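Local coordinates for protein SusD homolog (Bacteroides thetaiotaomicron VPI-5482, PDB 3IHV) that probably binds sugars at the outer membrane, where SusD-family proteins generally deliver glycans to a partner transporter, at residues Lys225-Leu230 / Leu402-Ala407; Val304-Val309 / Gly491-Gly496; Glu351-Pro356 / Lys361-Tyr366; Glu406-Asn409 / Pro415-Glu418. All blocks are in the same frame, centred on the assembly; numbering follows the deposited sequence.

Overall arrangement
The four contacts form two pairs. Contacts 1 and 4 share helix 397-412: the first packs it against helix 219-232 in a buried interface, while the second, partly buried, follows the chain from that helix into the next. Their chemistry is mainly apolar packing, with a water between arginine and tyrosine in contact 1 and a capping carboxylate in contact 4. Contacts 2 and 3 lie far from them, the centres of contacts 1 and 2 being about 34 Å apart. They adjoin each other through Val304 with Tyr366 and Trp493 with Pro356. Contact 2 is a buried aromatic junction beside a sodium ion; contact 3, partly buried, works instead through a lysine that reaches backbone carbonyls and a tyrosine hydroxyl that meets a carboxylate.

Contact 1: residues Lys225-Leu230 / Leu402-Ala407; sequences KTARIL and LLYAEA
Tyr404 lays its ring along the backbone of Ala227 and Arg228, joining helices 397-412 and 219-232 in the helical scaffold of this SusD-family protein, a family grouped with the TPR-type helical folds. A methyl group as one partner is consistent with the close approach: the CA atoms of Ala227 and Tyr404 are 5.6 Å apart. Ala227 CB meets the near end of the tyrosine, 3.6 Å from Tyr404 CD1, and also touches the tyrosine CB. Thr203 of helix 195-210 packs on Ala227 as well. With its CG turned anti to the backbone N (chi1 -174°), Tyr404 reaches across to the other helix, and one ring face covers Ala227 C and Arg228 N. A flat aromatic suits this place, since its face can lie on main chain while its hydroxyl reaches on to the arginine and a water. Arg228 was modelled in two conformations, and its side-chain contacts are tentative, holding for one of them. In that conformer Arg228 CG lies 3.6 Å from Tyr404 OH, and a bend at chi3 (-72°) turns the guanidinium so that its plane stands 76° from that of the ring. There, too, a water in the guanidinium plane accepts a hydrogen bond from Arg228 NE at 2.8 Å and lies 2.6 Å from Tyr404 OH, bridging the two polar ends.

Contact 2: residues Val304-Val309 / Gly491-Gly496; sequences VVHTFV and GYWWEG. With NA (sodium ion), chain E.
A sodium ion is gripped by the carbonyl oxygens of the turn that brings Trp493 onto His306. Trp494 O binds it at 2.3 Å and Gly491 O at 2.4 Å, Tyr492 O is a longer ligand at 2.9 Å, and two waters complete the five ligands seen. Trp493 O is not among them; it accepts a hydrogen bond from Gln360. The ion thus gathers oxygens where helix 479-493 ends and Trp494 leaves helical geometry. Across the contact, helix 306-313 begins just after its N-cap residue Val305, so this is a meeting of one helix end with another helix start, within the SusD family region. His306 lies over the indole: its CB sits above the six-membered ring of Trp493, 4.0 Å from the centroid and 19° off the normal, a CH-pi contact. The imidazole follows, its CD2 3.5 Å from Trp493 CZ2, but the two ring planes are inclined by 33° and the meeting is oblique. Both side chains start with CG anti to the backbone N (chi1 167° for Trp493), which carries each ring toward the other helix. A broad indole suits this place because its face receives the histidine while its NE1 still donates to Pro356 O. Nearby, Thr307 brushes the tryptophan stem, CG2 to Trp493 CB 4.3 Å, and Tyr366 meets the histidine ring edge-to-face.

Contact 3: residues Glu351-Pro356 / Lys361-Tyr366; sequences EKDADP and KNKQNY
The C-terminal end of helix 346-354 is met by the side chains of a short following element, the weakly bonded helix 360-363 and the type I turn from Lys363 to Tyr366. Lys363 is extended beyond CG, and its ammonium arrives where the helix has carbonyl oxygens to offer. Lys363 NZ donates to Lys352 O at 2.9 Å, tilted 15° from the carbonyl plane, and to Asp353 O at 3.1 Å, where it stands well above the plane rather than on a lone pair. Asp355 O is also close to Lys363 NZ, but at a poor angle for a hydrogen bond, and Lys358 O in the intervening loop is a further acceptor. Lysine suits the place: its extended chain carries an amine with three N-H groups to several carbonyls. Tyr366 provides the second link: its OH donates to Asp353 OD1 over 2.5 Å, on the syn side of the carboxylate and 33° out of its plane. The aspartate comes in at the ring edge, its CG turned anti to the backbone N (chi1 -164°). Its other oxygen, OD2, is held by Arg313 in a salt bridge and by a hydrogen bond from Asn327, which would help to fix the carboxylate's rotation. The positive ammonium probably balances the partial negative charge at the helix end, while Asp353, engaged at both oxygens, would tend to remain ionised in its buried setting.

Contact 4: residues Glu406-Asn409 / Pro415-Glu418; sequences EALN and PDAE
Leu408 has its CG anti to the carbonyl carbon (chi1 -76°), and Asp416 has its own between the backbone N and carbonyl carbon (chi1 61°), so that the leucine branch and the carboxylate meet at about a right angle. The setting is a helix-loop-helix: helix 397-412 ends, the chain turns, and Asp416 takes the N-cap position of helix 417-430. Aspartate suits that place because its OD1 accepts a hydrogen bond from Ala419 N in the helix's first turn. The same oxygen lies 3.8 Å from Leu408 CD1, while OD2 is 4.0 Å from Leu408 CD2, so each methyl meets one carboxylate oxygen. Leu408 CD1 also touches the start of the new helix at Glu418 CB, 3.8 Å away, crossing the stem of a side chain whose bend at chi2 carries its charged end aside. The next residue, Asn409, lies beside Pro415, the two pointing the same way. Its ND2 donates to Glu448 O, at the start of helix 448-463. The rigid proline ring suits the end of a connecting loop. Its nitrogen has no hydrogen to offer, so the asparagine oxygen meets the ring by contact alone: Asn409 OD1 is 3.4 Å from Pro415 CD.

Contact 1: residues Lys225-Leu230 / Leu402-Ala407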
loop_
_atom_site.group_PDB
_atom_site.type_symbol
_atom_site.label_atom_id
_atom_site.label_comp_id
_atom_site.label_asym_id
_atom_site.label_seq_id
_atom_site.Cartn_x
_atom_site.Cartn_y
_atom_site.Cartn_z
ATOM N N LYS A 225 6.239 20.142 -6.590
ATOM C CA LYS A 225 5.760 21.340 -5.880
ATOM C C LYS A 225 4.893 20.992 -4.665
ATOM O O LYS A 225 4.964 21.653 -3.623
ATOM C CB LYS A 225 5.044 22.267 -6.831
ATOM C CG LYS A 225 6.039 22.922 -7.781
ATOM C CD LYS A 225 5.417 23.942 -8.705
ATOM C CE LYS A 225 6.512 24.688 -9.449
ATOM N NZ LYS A 225 5.944 25.736 -10.312
ATOM N N THR A 226 4.064 19.978 -4.816
ATOM C CA THR A 226 3.218 19.508 -3.733
ATOM C C THR A 226 4.080 18.945 -2.604
ATOM O O THR A 226 3.912 19.299 -1.435
ATOM C CB THR A 226 2.237 18.466 -4.246
ATOM O OG1 THR A 226 1.486 19.047 -5.305
ATOM C CG2 THR A 226 1.273 18.035 -3.127
ATOM N N ALA A 227 5.004 18.043 -2.943
ATOM C CA ALA A 227 5.894 17.467 -1.906
ATOM C C ALA A 227 6.706 18.557 -1.206
ATOM O O ALA A 227 6.914 18.487 0.003
ATOM C CB ALA A 227 6.834 16.432 -2.489
ATOM N N ARG A 228 7.183 19.546 -1.956
ATOM C CA ARG A 228 7.936 20.665 -1.369
ATOM C C ARG A 228 7.175 21.326 -0.207
ATOM O O ARG A 228 7.759 21.649 0.828
ATOM C CB ARG A 228 8.244 21.715 -2.451
ATOM C CG ARG A 228 9.073 22.914 -2.002
ATOM C CD ARG A 228 9.109 23.998 -3.108
ATOM N NE ARG A 228 9.940 23.626 -4.252
ATOM C CZ ARG A 228 9.828 24.131 -5.478
ATOM N NH1 ARG A 228 8.870 24.994 -5.780
ATOM N NH2 ARG A 228 10.653 23.715 -6.427
ATOM N N ILE A 229 5.871 21.555 -0.391
ATOM C CA ILE A 229 5.057 22.210 0.641
ATOM C C ILE A 229 5.129 21.354 1.900
ATOM O O ILE A 229 5.401 21.864 3.015
ATOM C CB ILE A 229 3.554 22.332 0.165
ATOM C CG1 ILE A 229 3.467 23.361 -0.978
ATOM C CG2 ILE A 229 2.617 22.732 1.323
ATOM C CD1 ILE A 229 2.168 23.324 -1.747
ATOM N N LEU A 230 4.943 20.052 1.708
ATOM C CA LEU A 230 4.962 19.117 2.851
ATOM C C LEU A 230 6.345 19.049 3.524
ATOM O O LEU A 230 6.457 19.133 4.759
ATOM C CB LEU A 230 4.501 17.751 2.421
ATOM C CG LEU A 230 4.594 16.635 3.475
ATOM C CD1 LEU A 230 3.887 17.025 4.767
ATOM C CD2 LEU A 230 4.057 15.278 2.920
ATOM N N LEU A 402 10.960 10.114 -1.032
ATOM C CA LEU A 402 11.502 9.464 -2.239
ATOM C C LEU A 402 10.767 9.963 -3.502
ATOM O O LEU A 402 11.393 10.178 -4.557
ATOM C CB LEU A 402 11.435 7.954 -2.112
ATOM C CG LEU A 402 12.348 7.349 -1.040
ATOM C CD1 LEU A 402 12.258 5.827 -0.979
ATOM C CD2 LEU A 402 13.799 7.760 -1.276
ATOM N N LEU A 403 9.446 10.201 -3.384
ATOM C CA LEU A 403 8.680 10.751 -4.518
ATOM C C LEU A 403 9.160 12.142 -4.884
ATOM O O LEU A 403 9.199 12.514 -6.072
ATOM C CB LEU A 403 7.177 10.807 -4.196
ATOM C CG LEU A 403 6.471 9.454 -4.130
ATOM C CD1 LEU A 403 5.065 9.624 -3.568
ATOM C CD2 LEU A 403 6.431 8.832 -5.564
ATOM N N TYR A 404 9.468 12.938 -3.856
ATOM C CA TYR A 404 9.991 14.276 -4.063
ATOM C C TYR A 404 11.294 14.223 -4.862
ATOM O O TYR A 404 11.454 14.906 -5.885
ATOM C CB TYR A 404 10.181 14.933 -2.695
ATOM C CG TYR A 404 10.599 16.395 -2.668
ATOM C CD1 TYR A 404 10.135 17.308 -3.610
ATOM C CD2 TYR A 404 11.395 16.879 -1.629
ATOM C CE1 TYR A 404 10.500 18.651 -3.554
ATOM C CE2 TYR A 404 11.740 18.210 -1.560
ATOM C CZ TYR A 404 11.278 19.099 -2.519
ATOM O OH TYR A 404 11.637 20.433 -2.441
ATOM N N ALA A 405 12.205 13.349 -4.435
ATOM C CA ALA A 405 13.464 13.190 -5.133
ATOM C C ALA A 405 13.222 12.726 -6.555
ATOM O O ALA A 405 13.816 13.288 -7.502
ATOM C CB ALA A 405 14.371 12.200 -4.424
ATOM N N GLU A 406 12.353 11.729 -6.709
ATOM C CA GLU A 406 12.046 11.182 -8.042
ATOM C C GLU A 406 11.493 12.265 -8.966
ATOM O O GLU A 406 11.954 12.466 -10.072
ATOM C CB GLU A 406 11.040 10.016 -7.926
ATOM C CG GLU A 406 10.643 9.410 -9.253
ATOM C CD GLU A 406 9.607 8.324 -9.133
ATOM O OE1 GLU A 406 9.243 7.914 -7.982
ATOM O OE2 GLU A 406 9.207 7.847 -10.215
ATOM N N ALA A 407 10.490 12.983 -8.476
ATOM C CA ALA A 407 9.803 13.994 -9.306
ATOM C C ALA A 407 10.691 15.169 -9.645
ATOM O O ALA A 407 10.657 15.680 -10.791
ATOM C CB ALA A 407 8.498 14.489 -8.593
HETATM O O HOH W 1 12.114 21.905 -4.522
#

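Contact 2: residues Val304-Val309 / Gly491-Gly496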
loop_
_atom_site.group_PDB
_atom_site.type_symbol
_atom_site.label_atom_id
_atom_site.label_comp_id
_atom_site.label_asym_id
_atom_site.label_seq_id
_atom_site.Cartn_x
_atom_site.Cartn_y
_atom_site.Cartn_z
ATOM N N VAL A 304 9.810 -13.813 -0.460
ATOM C CA VAL A 304 10.748 -12.823 -0.975
ATOM C C VAL A 304 11.569 -13.385 -2.124
ATOM O O VAL A 304 12.141 -14.484 -2.020
ATOM C CB VAL A 304 11.716 -12.318 0.133
ATOM C CG1 VAL A 304 12.719 -11.275 -0.443
ATOM C CG2 VAL A 304 10.934 -11.772 1.331
ATOM N N VAL A 305 11.650 -12.629 -3.222
ATOM C CA VAL A 305 12.440 -13.072 -4.367
ATOM C C VAL A 305 13.908 -13.077 -3.962
ATOM O O VAL A 305 14.435 -12.047 -3.530
ATOM C CB VAL A 305 12.141 -12.218 -5.597
ATOM C CG1 VAL A 305 13.072 -12.574 -6.785
ATOM C CG2 VAL A 305 10.627 -12.363 -6.018
ATOM N N HIS A 306 14.599 -14.209 -4.104
ATOM C CA HIS A 306 15.946 -14.279 -3.521
ATOM C C HIS A 306 16.993 -13.350 -4.147
ATOM O O HIS A 306 17.900 -12.889 -3.459
ATOM C CB HIS A 306 16.494 -15.689 -3.412
ATOM C CG HIS A 306 17.541 -15.794 -2.359
ATOM N ND1 HIS A 306 17.244 -15.614 -1.025
ATOM C CD2 HIS A 306 18.881 -15.965 -2.436
ATOM C CE1 HIS A 306 18.358 -15.739 -0.320
ATOM N NE2 HIS A 306 19.364 -15.954 -1.153
ATOM N N THR A 307 16.858 -13.056 -5.440
ATOM C CA THR A 307 17.769 -12.118 -6.071
ATOM C C THR A 307 17.706 -10.711 -5.423
ATOM O O THR A 307 18.716 -9.994 -5.382
ATOM C CB THR A 307 17.549 -12.083 -7.549
ATOM O OG1 THR A 307 16.151 -12.048 -7.819
ATOM C CG2 THR A 307 18.156 -13.383 -8.227
ATOM N N PHE A 308 16.543 -10.320 -4.914
ATOM C CA PHE A 308 16.411 -9.078 -4.157
ATOM C C PHE A 308 17.272 -9.159 -2.896
ATOM O O PHE A 308 18.032 -8.218 -2.570
ATOM C CB PHE A 308 14.934 -8.821 -3.835
ATOM C CG PHE A 308 14.675 -7.573 -3.012
ATOM C CD1 PHE A 308 15.181 -6.348 -3.400
ATOM C CD2 PHE A 308 13.847 -7.615 -1.877
ATOM C CE1 PHE A 308 14.904 -5.218 -2.679
ATOM C CE2 PHE A 308 13.587 -6.476 -1.162
ATOM C CZ PHE A 308 14.124 -5.291 -1.560
ATOM N N VAL A 309 17.141 -10.283 -2.181
ATOM C CA VAL A 309 17.969 -10.549 -1.013
ATOM C C VAL A 309 19.448 -10.435 -1.362
ATOM O O VAL A 309 20.207 -9.771 -0.629
ATOM C CB VAL A 309 17.708 -11.933 -0.369
ATOM C CG1 VAL A 309 18.735 -12.207 0.774
ATOM C CG2 VAL A 309 16.269 -12.074 0.099
ATOM N N GLY A 491 17.285 -17.557 -12.565
ATOM C CA GLY A 491 17.864 -18.678 -13.297
ATOM C C GLY A 491 19.372 -18.681 -13.197
ATOM O O GLY A 491 19.973 -19.751 -13.075
ATOM N N TYR A 492 20.005 -17.505 -13.248
ATOM C CA TYR A 492 21.459 -17.430 -13.082
ATOM C C TYR A 492 21.852 -17.897 -11.642
ATOM O O TYR A 492 22.789 -18.663 -11.453
ATOM C CB TYR A 492 22.007 -16.019 -13.325
ATOM C CG TYR A 492 21.687 -15.367 -14.674
ATOM C CD1 TYR A 492 21.721 -16.077 -15.848
ATOM C CD2 TYR A 492 21.468 -13.988 -14.753
ATOM C CE1 TYR A 492 21.453 -15.454 -17.065
ATOM C CE2 TYR A 492 21.200 -13.356 -15.959
ATOM C CZ TYR A 492 21.189 -14.101 -17.107
ATOM O OH TYR A 492 20.923 -13.470 -18.310
ATOM N N TRP A 493 21.152 -17.410 -10.640
ATOM C CA TRP A 493 21.403 -17.821 -9.256
ATOM C C TRP A 493 21.267 -19.337 -8.965
ATOM O O TRP A 493 22.124 -19.952 -8.290
ATOM C CB TRP A 493 20.445 -17.032 -8.366
ATOM C CG TRP A 493 20.366 -17.540 -6.976
ATOM C CD1 TRP A 493 21.353 -17.553 -6.064
ATOM C CD2 TRP A 493 19.214 -18.094 -6.353
ATOM N NE1 TRP A 493 20.896 -18.075 -4.881
ATOM C CE2 TRP A 493 19.568 -18.399 -5.031
ATOM C CE3 TRP A 493 17.895 -18.331 -6.780
ATOM C CZ2 TRP A 493 18.670 -18.975 -4.132
ATOM C CZ3 TRP A 493 16.990 -18.893 -5.873
ATOM C CH2 TRP A 493 17.383 -19.190 -4.566
ATOM N N TRP A 494 20.191 -19.924 -9.490
ATOM C CA TRP A 494 19.844 -21.326 -9.240
ATOM C C TRP A 494 20.908 -22.264 -9.758
ATOM O O TRP A 494 21.267 -22.197 -10.928
ATOM C CB TRP A 494 18.513 -21.638 -9.929
ATOM C CG TRP A 494 17.849 -22.877 -9.533
ATOM C CD1 TRP A 494 17.712 -24.006 -10.279
ATOM C CD2 TRP A 494 17.157 -23.120 -8.295
ATOM N NE1 TRP A 494 17.003 -24.941 -9.578
ATOM C CE2 TRP A 494 16.636 -24.416 -8.364
ATOM C CE3 TRP A 494 16.921 -22.355 -7.146
ATOM C CZ2 TRP A 494 15.894 -24.983 -7.318
ATOM C CZ3 TRP A 494 16.184 -22.907 -6.114
ATOM C CH2 TRP A 494 15.662 -24.208 -6.208
ATOM N N GLU A 495 21.408 -23.130 -8.895
ATOM C CA GLU A 495 22.406 -24.106 -9.300
ATOM C C GLU A 495 21.923 -25.550 -9.217
ATOM O O GLU A 495 22.653 -26.451 -9.562
ATOM C CB GLU A 495 23.653 -23.943 -8.457
ATOM C CG GLU A 495 24.283 -22.616 -8.667
ATOM C CD GLU A 495 25.624 -22.502 -8.036
ATOM O OE1 GLU A 495 26.116 -23.498 -7.436
ATOM O OE2 GLU A 495 26.190 -21.396 -8.134
ATOM N N GLY A 496 20.698 -25.774 -8.775
ATOM C CA GLY A 496 20.185 -27.142 -8.675
ATOM C C GLY A 496 19.521 -27.583 -9.965
ATOM O O GLY A 496 19.474 -26.841 -10.945
HETATM NA NA NA E . 21.986 -21.107 -12.863
HETATM O O HOH W 2 24.071 -21.512 -12.848
HETATM O O HOH W 3 22.316 -20.337 -15.253
#

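Contact 3: residues Glu351-Pro356 / Lys361-Tyr366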
loop_
_atom_site.group_PDB
_atom_site.type_symbol
_atom_site.label_atom_id
_atom_site.label_comp_id
_atom_site.label_asym_id
_atom_site.label_seq_id
_atom_site.Cartn_x
_atom_site.Cartn_y
_atom_site.Cartn_z
ATOM N N GLU A 351 25.840 -21.070 8.180
ATOM C CA GLU A 351 26.779 -21.130 7.049
ATOM C C GLU A 351 26.029 -21.294 5.721
ATOM O O GLU A 351 26.323 -20.629 4.719
ATOM C CB GLU A 351 27.762 -22.292 7.240
ATOM C CG GLU A 351 28.869 -22.330 6.184
ATOM C CD GLU A 351 29.754 -23.570 6.286
ATOM O OE1 GLU A 351 29.235 -24.662 6.629
ATOM O OE2 GLU A 351 30.966 -23.462 5.978
ATOM N N LYS A 352 25.051 -22.188 5.715
ATOM C CA LYS A 352 24.226 -22.352 4.521
ATOM C C LYS A 352 23.489 -21.067 4.204
ATOM O O LYS A 352 23.404 -20.663 3.028
ATOM C CB LYS A 352 23.194 -23.458 4.716
ATOM C CG LYS A 352 23.738 -24.868 4.678
ATOM C CD LYS A 352 22.593 -25.864 4.856
ATOM C CE LYS A 352 23.064 -27.271 4.928
ATOM N NZ LYS A 352 21.888 -28.169 5.138
ATOM N N ASP A 353 22.960 -20.397 5.233
ATOM C CA ASP A 353 22.153 -19.211 4.934
ATOM C C ASP A 353 22.979 -18.102 4.256
ATOM O O ASP A 353 22.489 -17.410 3.375
ATOM C CB ASP A 353 21.469 -18.655 6.184
ATOM C CG ASP A 353 20.353 -17.701 5.829
ATOM O OD1 ASP A 353 19.296 -18.200 5.336
ATOM O OD2 ASP A 353 20.569 -16.456 5.973
ATOM N N ALA A 354 24.240 -17.960 4.642
ATOM C CA ALA A 354 25.090 -16.898 4.111
ATOM C C ALA A 354 25.615 -17.126 2.691
ATOM O O ALA A 354 25.868 -16.185 1.970
ATOM C CB ALA A 354 26.281 -16.688 5.077
ATOM N N ASP A 355 25.754 -18.376 2.297
ATOM C CA ASP A 355 26.348 -18.755 1.010
ATOM C C ASP A 355 25.269 -18.843 -0.058
ATOM O O ASP A 355 24.395 -19.671 0.036
ATOM C CB ASP A 355 27.044 -20.093 1.179
ATOM C CG ASP A 355 27.832 -20.524 -0.059
ATOM O OD1 ASP A 355 27.517 -20.068 -1.168
ATOM O OD2 ASP A 355 28.780 -21.319 0.106
ATOM N N PRO A 356 25.351 -18.003 -1.111
ATOM C CA PRO A 356 24.291 -18.003 -2.107
ATOM C C PRO A 356 24.088 -19.297 -2.868
ATOM O O PRO A 356 23.008 -19.478 -3.417
ATOM C CB PRO A 356 24.694 -16.880 -3.074
ATOM C CG PRO A 356 26.098 -16.609 -2.802
ATOM C CD PRO A 356 26.372 -16.980 -1.383
ATOM N N LYS A 361 16.709 -23.998 -2.313
ATOM C CA LYS A 361 15.296 -24.324 -2.325
ATOM C C LYS A 361 14.553 -23.646 -1.174
ATOM O O LYS A 361 13.550 -23.010 -1.387
ATOM C CB LYS A 361 15.094 -25.836 -2.226
ATOM C CG LYS A 361 13.636 -26.281 -2.353
ATOM C CD LYS A 361 13.532 -27.788 -2.417
ATOM N N ASN A 362 15.059 -23.799 0.044
ATOM C CA ASN A 362 14.412 -23.259 1.243
ATOM C C ASN A 362 14.515 -21.750 1.345
ATOM O O ASN A 362 13.669 -21.105 1.960
ATOM C CB ASN A 362 14.994 -23.910 2.512
ATOM C CG ASN A 362 14.551 -25.390 2.694
ATOM O OD1 ASN A 362 13.816 -25.931 1.879
ATOM N ND2 ASN A 362 14.993 -26.017 3.759
ATOM N N LYS A 363 15.551 -21.174 0.732
ATOM C CA LYS A 363 15.677 -19.733 0.703
ATOM C C LYS A 363 14.479 -19.057 0.011
ATOM O O LYS A 363 14.131 -17.893 0.317
ATOM C CB LYS A 363 16.992 -19.312 0.058
ATOM C CG LYS A 363 18.131 -19.543 0.990
ATOM C CD LYS A 363 19.484 -19.321 0.349
ATOM C CE LYS A 363 20.574 -19.386 1.428
ATOM N NZ LYS A 363 21.975 -19.293 0.921
ATOM N N GLN A 364 13.813 -19.801 -0.877
ATOM C CA GLN A 364 12.654 -19.265 -1.553
ATOM C C GLN A 364 11.466 -19.023 -0.622
ATOM O O GLN A 364 10.482 -18.366 -1.009
ATOM C CB GLN A 364 12.248 -20.194 -2.712
ATOM C CG GLN A 364 13.355 -20.381 -3.753
ATOM C CD GLN A 364 12.990 -21.432 -4.802
ATOM O OE1 GLN A 364 12.906 -21.124 -5.987
ATOM N NE2 GLN A 364 12.773 -22.687 -4.350
ATOM N N ASN A 365 11.558 -19.545 0.607
ATOM C CA ASN A 365 10.492 -19.428 1.582
ATOM C C ASN A 365 10.638 -18.234 2.532
ATOM O O ASN A 365 9.756 -18.045 3.366
ATOM C CB ASN A 365 10.324 -20.726 2.360
ATOM C CG ASN A 365 9.669 -21.810 1.540
ATOM O OD1 ASN A 365 8.779 -21.529 0.741
ATOM N ND2 ASN A 365 10.045 -23.059 1.790
ATOM N N TYR A 366 11.714 -17.448 2.424
ATOM C CA TYR A 366 11.862 -16.220 3.214
ATOM C C TYR A 366 10.596 -15.388 3.034
ATOM O O TYR A 366 9.961 -15.409 1.960
ATOM C CB TYR A 366 13.011 -15.330 2.716
ATOM C CG TYR A 366 14.451 -15.725 2.981
ATOM C CD1 TYR A 366 14.817 -17.000 3.425
ATOM C CD2 TYR A 366 15.468 -14.810 2.692
ATOM C CE1 TYR A 366 16.149 -17.323 3.628
ATOM C CE2 TYR A 366 16.764 -15.113 2.871
ATOM C CZ TYR A 366 17.117 -16.382 3.318
ATOM O OH TYR A 366 18.430 -16.689 3.516
#

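Contact 4: residues Glu406-Asn409 / Pro415-Glu418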
loop_
_atom_site.group_PDB
_atom_site.type_symbol
_atom_site.label_atom_id
_atom_site.label_comp_id
_atom_site.label_asym_id
_atom_site.label_seq_id
_atom_site.Cartn_x
_atom_site.Cartn_y
_atom_site.Cartn_z
ATOM N N GLU A 406 12.353 11.729 -6.709
ATOM C CA GLU A 406 12.046 11.182 -8.042
ATOM C C GLU A 406 11.493 12.265 -8.966
ATOM O O GLU A 406 11.954 12.466 -10.072
ATOM C CB GLU A 406 11.040 10.016 -7.926
ATOM C CG GLU A 406 10.643 9.410 -9.253
ATOM C CD GLU A 406 9.607 8.324 -9.133
ATOM O OE1 GLU A 406 9.243 7.914 -7.982
ATOM O OE2 GLU A 406 9.207 7.847 -10.215
ATOM N N ALA A 407 10.490 12.983 -8.476
ATOM C CA ALA A 407 9.803 13.994 -9.306
ATOM C C ALA A 407 10.691 15.169 -9.645
ATOM O O ALA A 407 10.657 15.680 -10.791
ATOM C CB ALA A 407 8.498 14.489 -8.593
ATOM N N LEU A 408 11.484 15.640 -8.676
ATOM C CA LEU A 408 12.435 16.702 -8.982
ATOM C C LEU A 408 13.371 16.295 -10.118
ATOM O O LEU A 408 13.636 17.067 -11.037
ATOM C CB LEU A 408 13.273 17.059 -7.754
ATOM C CG LEU A 408 12.570 17.908 -6.678
ATOM C CD1 LEU A 408 13.402 17.914 -5.398
ATOM C CD2 LEU A 408 12.397 19.320 -7.236
ATOM N N ASN A 409 13.886 15.071 -10.046
ATOM C CA ASN A 409 14.840 14.591 -11.058
ATOM C C ASN A 409 14.158 14.487 -12.401
ATOM O O ASN A 409 14.749 14.831 -13.413
ATOM C CB ASN A 409 15.406 13.243 -10.617
ATOM C CG ASN A 409 16.400 12.678 -11.583
ATOM O OD1 ASN A 409 17.388 13.323 -11.918
ATOM N ND2 ASN A 409 16.182 11.429 -11.989
ATOM N N PRO A 415 19.361 15.509 -10.770
ATOM C CA PRO A 415 19.099 15.810 -9.372
ATOM C C PRO A 415 19.654 17.153 -8.932
ATOM O O PRO A 415 20.693 17.586 -9.415
ATOM C CB PRO A 415 19.823 14.696 -8.653
ATOM C CG PRO A 415 21.006 14.394 -9.577
ATOM C CD PRO A 415 20.435 14.518 -10.946
ATOM N N ASP A 416 18.941 17.814 -8.037
ATOM C CA ASP A 416 19.428 19.030 -7.393
ATOM C C ASP A 416 19.601 18.753 -5.899
ATOM O O ASP A 416 19.391 17.617 -5.438
ATOM C CB ASP A 416 18.480 20.201 -7.637
ATOM C CG ASP A 416 17.071 19.956 -7.084
ATOM O OD1 ASP A 416 16.878 19.088 -6.204
ATOM O OD2 ASP A 416 16.139 20.605 -7.573
ATOM N N ALA A 417 19.975 19.793 -5.147
ATOM C CA ALA A 417 20.217 19.661 -3.724
ATOM C C ALA A 417 19.020 19.132 -2.973
ATOM O O ALA A 417 19.149 18.309 -2.065
ATOM C CB ALA A 417 20.710 21.033 -3.110
ATOM N N GLU A 418 17.835 19.620 -3.319
ATOM C CA GLU A 418 16.636 19.184 -2.621
ATOM C C GLU A 418 16.356 17.713 -2.875
ATOM O O GLU A 418 15.974 16.976 -1.957
ATOM C CB GLU A 418 15.439 20.034 -2.993
ATOM C CG GLU A 418 15.509 21.402 -2.391
ATOM C CD GLU A 418 16.546 22.302 -3.021
ATOM O OE1 GLU A 418 16.665 22.373 -4.286
ATOM O OE2 GLU A 418 17.249 22.972 -2.229
#